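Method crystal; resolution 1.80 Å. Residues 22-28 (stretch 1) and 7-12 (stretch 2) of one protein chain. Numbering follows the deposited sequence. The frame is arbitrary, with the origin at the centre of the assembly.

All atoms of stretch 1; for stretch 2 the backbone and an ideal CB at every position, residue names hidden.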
# COMPACT_ATOMS: atom_id res chain seq x y z
N TYR A 22 -13.42 5.20 -21.63
CA TYR A 22 -12.22 5.71 -22.31
C TYR A 22 -11.50 6.66 -21.38
O TYR A 22 -10.25 6.62 -21.30
CB TYR A 22 -12.53 6.36 -23.65
CG TYR A 22 -13.14 5.36 -24.60
CD1 TYR A 22 -12.33 4.42 -25.25
CD2 TYR A 22 -14.51 5.31 -24.84
CE1 TYR A 22 -12.86 3.48 -26.13
CE2 TYR A 22 -15.06 4.37 -25.72
CZ TYR A 22 -14.21 3.48 -26.37
OH TYR A 22 -14.71 2.55 -27.21
N ALA A 23 -12.27 7.46 -20.65
CA ALA A 23 -11.65 8.37 -19.70
C ALA A 23 -10.90 7.63 -18.59
O ALA A 23 -9.74 8.01 -18.29
CB ALA A 23 -12.65 9.34 -19.12
N CYS A 24 -11.53 6.61 -17.98
CA CYS A 24 -10.92 5.88 -16.89
C CYS A 24 -9.66 5.13 -17.38
O CYS A 24 -8.66 5.12 -16.70
CB CYS A 24 -11.94 4.91 -16.23
SG CYS A 24 -13.21 5.81 -15.30
N THR A 25 -9.74 4.47 -18.52
CA THR A 25 -8.60 3.71 -18.99
C THR A 25 -7.43 4.70 -19.33
O THR A 25 -6.30 4.39 -18.95
CB THR A 25 -8.93 2.79 -20.17
OG1 THR A 25 -9.56 3.55 -21.19
CG2 THR A 25 -9.79 1.69 -19.77
N ARG A 26 -7.74 5.90 -19.87
CA ARG A 26 -6.73 6.96 -20.09
C ARG A 26 -6.12 7.47 -18.77
O ARG A 26 -4.88 7.64 -18.69
CB ARG A 26 -7.25 8.14 -20.96
CG ARG A 26 -6.15 8.83 -21.77
CD ARG A 26 -6.63 9.69 -22.97
NE ARG A 26 -8.02 9.38 -23.33
CZ ARG A 26 -8.94 10.25 -23.76
NH1 ARG A 26 -8.63 11.52 -24.00
NH2 ARG A 26 -10.17 9.81 -24.00
N MET A 27 -6.94 7.61 -17.73
CA MET A 27 -6.42 7.97 -16.42
C MET A 27 -5.49 6.91 -15.85
O MET A 27 -4.59 7.27 -15.09
CB MET A 27 -7.52 8.32 -15.42
CG MET A 27 -8.28 9.56 -15.80
SD MET A 27 -9.41 10.09 -14.51
CE MET A 27 -10.94 9.33 -15.02
N LEU A 28 -5.68 5.65 -16.24
CA LEU A 28 -4.81 4.54 -15.80
C LEU A 28 -3.48 4.43 -16.61
O LEU A 28 -2.68 3.51 -16.35
CB LEU A 28 -5.55 3.21 -15.85
CG LEU A 28 -6.10 2.68 -14.52
CD1 LEU A 28 -7.01 3.63 -13.73
CD2 LEU A 28 -6.79 1.35 -14.74
N UNK A 7 -0.53 11.93 -8.20
CA UNK A 7 -0.80 12.36 -9.56
C UNK A 7 -1.23 11.32 -10.56
O UNK A 7 -0.53 10.90 -11.47
CB UNK A 7 0.46 13.04 -10.11
N UNK A 8 -2.48 11.00 -10.38
CA UNK A 8 -3.28 10.45 -11.43
C UNK A 8 -3.88 11.62 -12.25
O UNK A 8 -4.51 12.49 -11.70
CB UNK A 8 -4.37 9.54 -10.86
N UNK A 9 -3.60 11.65 -13.55
CA UNK A 9 -4.15 12.69 -14.39
C UNK A 9 -5.66 12.54 -14.52
O UNK A 9 -6.22 11.42 -14.40
CB UNK A 9 -3.49 12.66 -15.77
N UNK A 10 -6.33 13.67 -14.64
CA UNK A 10 -7.82 13.67 -14.67
C UNK A 10 -8.21 13.74 -16.14
O UNK A 10 -7.73 14.63 -16.84
CB UNK A 10 -8.42 14.83 -13.88
N UNK A 11 -9.16 12.89 -16.59
CA UNK A 11 -9.68 12.93 -17.94
C UNK A 11 -11.23 12.89 -17.79
O UNK A 11 -11.70 12.03 -17.04
CB UNK A 11 -9.14 11.78 -18.79
N UNK A 12 -11.92 13.86 -18.39
CA UNK A 12 -13.40 13.90 -18.40
C UNK A 12 -13.97 13.08 -19.56
O UNK A 12 -13.34 12.90 -20.60
CB UNK A 12 -13.89 15.34 -18.50

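Stretch 1 is helical from Tyr22 to Met27, and stretch 2 runs past it as an extended segment without regular secondary structure. Position 11 points toward the helix, while 8 and 9 point sideways and 10 and 12 away.

Position 7 has nothing of the helix within reach of its ideal CB, and almost any side chain could stand there. It is His7, which makes no contact with stretch 1.

At position 8 the CA-to-CB bond points sideways, and the ideal CB lies 4.8 Å from Met27 O. A small or medium apolar group could extend along the end of the helix; a donor might also be tolerated near that carbonyl. The residue is Val8. Val8 CG1 packs against Met27 CB at 4.3 Å and also touches the carbonyl, 3.6 Å from Met27 O.

Position 9 also points sideways, with no helix atom near its ideal CB, so the side chain is little constrained. Its phi of -67° and psi of 147° are, however, compatible with proline. It is Pro9, and its backbone makes the close approach: Pro9 O lies 3.1 Å from Met27 CG.

At position 10 the CB is directed away from the helix, although the ideal CB of position 10 is still 4.9 Å from Met27 SD. Many residues would fit, and a long or aromatic one could reach alongside the sulfur. Tyr10 takes the place with chi1 in the t well; Tyr10 CD1 is 4.2 Å from Met27 SD, and the sulfur meets the ring obliquely, 5.1 Å from its centroid.

Position 11 faces the helix squarely. Its ideal CB is 3.8 Å from both Met27 CG and Ala23 O, and 4.6 Å from Arg26 CB. Ala23 offers a small methyl, and Met27 and Arg26 supply aliphatic surface, so a compact apolar residue is favoured; a beta-branched one suits the extended backbone. It is Val11, with Ala23 CA 5.3 Å from Val11 CA. Val11 CG2 lies 3.8 Å from Met27 CG, and Val11 CG1 lies 3.9 Å from Ala23 CB and 4.0 Å from Arg26 CZ, over one face of the guanidinium. The backbone adds a weak hydrogen bond from Val11 N to Met27 SD at 3.5 Å, and Val11 O sits 3.5 Å from Ala23 CB.

Position 12 turns its CB away, with no helix atom near, so small or polar residues are as acceptable as larger ones. Ser12 touches stretch 1 through its backbone, Ser12 O being 3.9 Å from Ala23 CB.

Stretch 2 7-12: HVPYVS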
# COMPACT_ATOMS: atom_id res chain seq x y z
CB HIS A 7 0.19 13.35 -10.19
CG HIS A 7 -0.47 14.20 -11.25
ND1 HIS A 7 -1.46 15.12 -10.95
CD2 HIS A 7 -0.37 14.20 -12.61
CE1 HIS A 7 -1.90 15.68 -12.06
NE2 HIS A 7 -1.26 15.14 -13.08
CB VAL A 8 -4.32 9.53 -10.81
CG1 VAL A 8 -5.07 8.84 -11.92
CG2 VAL A 8 -3.58 8.50 -9.95
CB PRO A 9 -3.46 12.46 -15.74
CG PRO A 9 -3.00 11.04 -15.74
CD PRO A 9 -2.80 10.65 -14.31
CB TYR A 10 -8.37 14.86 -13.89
CG TYR A 10 -9.85 14.90 -14.05
CD1 TYR A 10 -10.65 13.91 -13.45
CD2 TYR A 10 -10.44 15.79 -14.92
CE1 TYR A 10 -12.03 13.93 -13.65
CE2 TYR A 10 -11.82 15.79 -15.12
CZ TYR A 10 -12.59 14.87 -14.48
OH TYR A 10 -13.97 14.89 -14.77
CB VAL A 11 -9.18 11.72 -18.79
CG1 VAL A 11 -9.77 11.75 -20.19
CG2 VAL A 11 -7.63 11.69 -18.84
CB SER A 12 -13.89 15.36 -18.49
OG SER A 12 -13.48 16.03 -19.65
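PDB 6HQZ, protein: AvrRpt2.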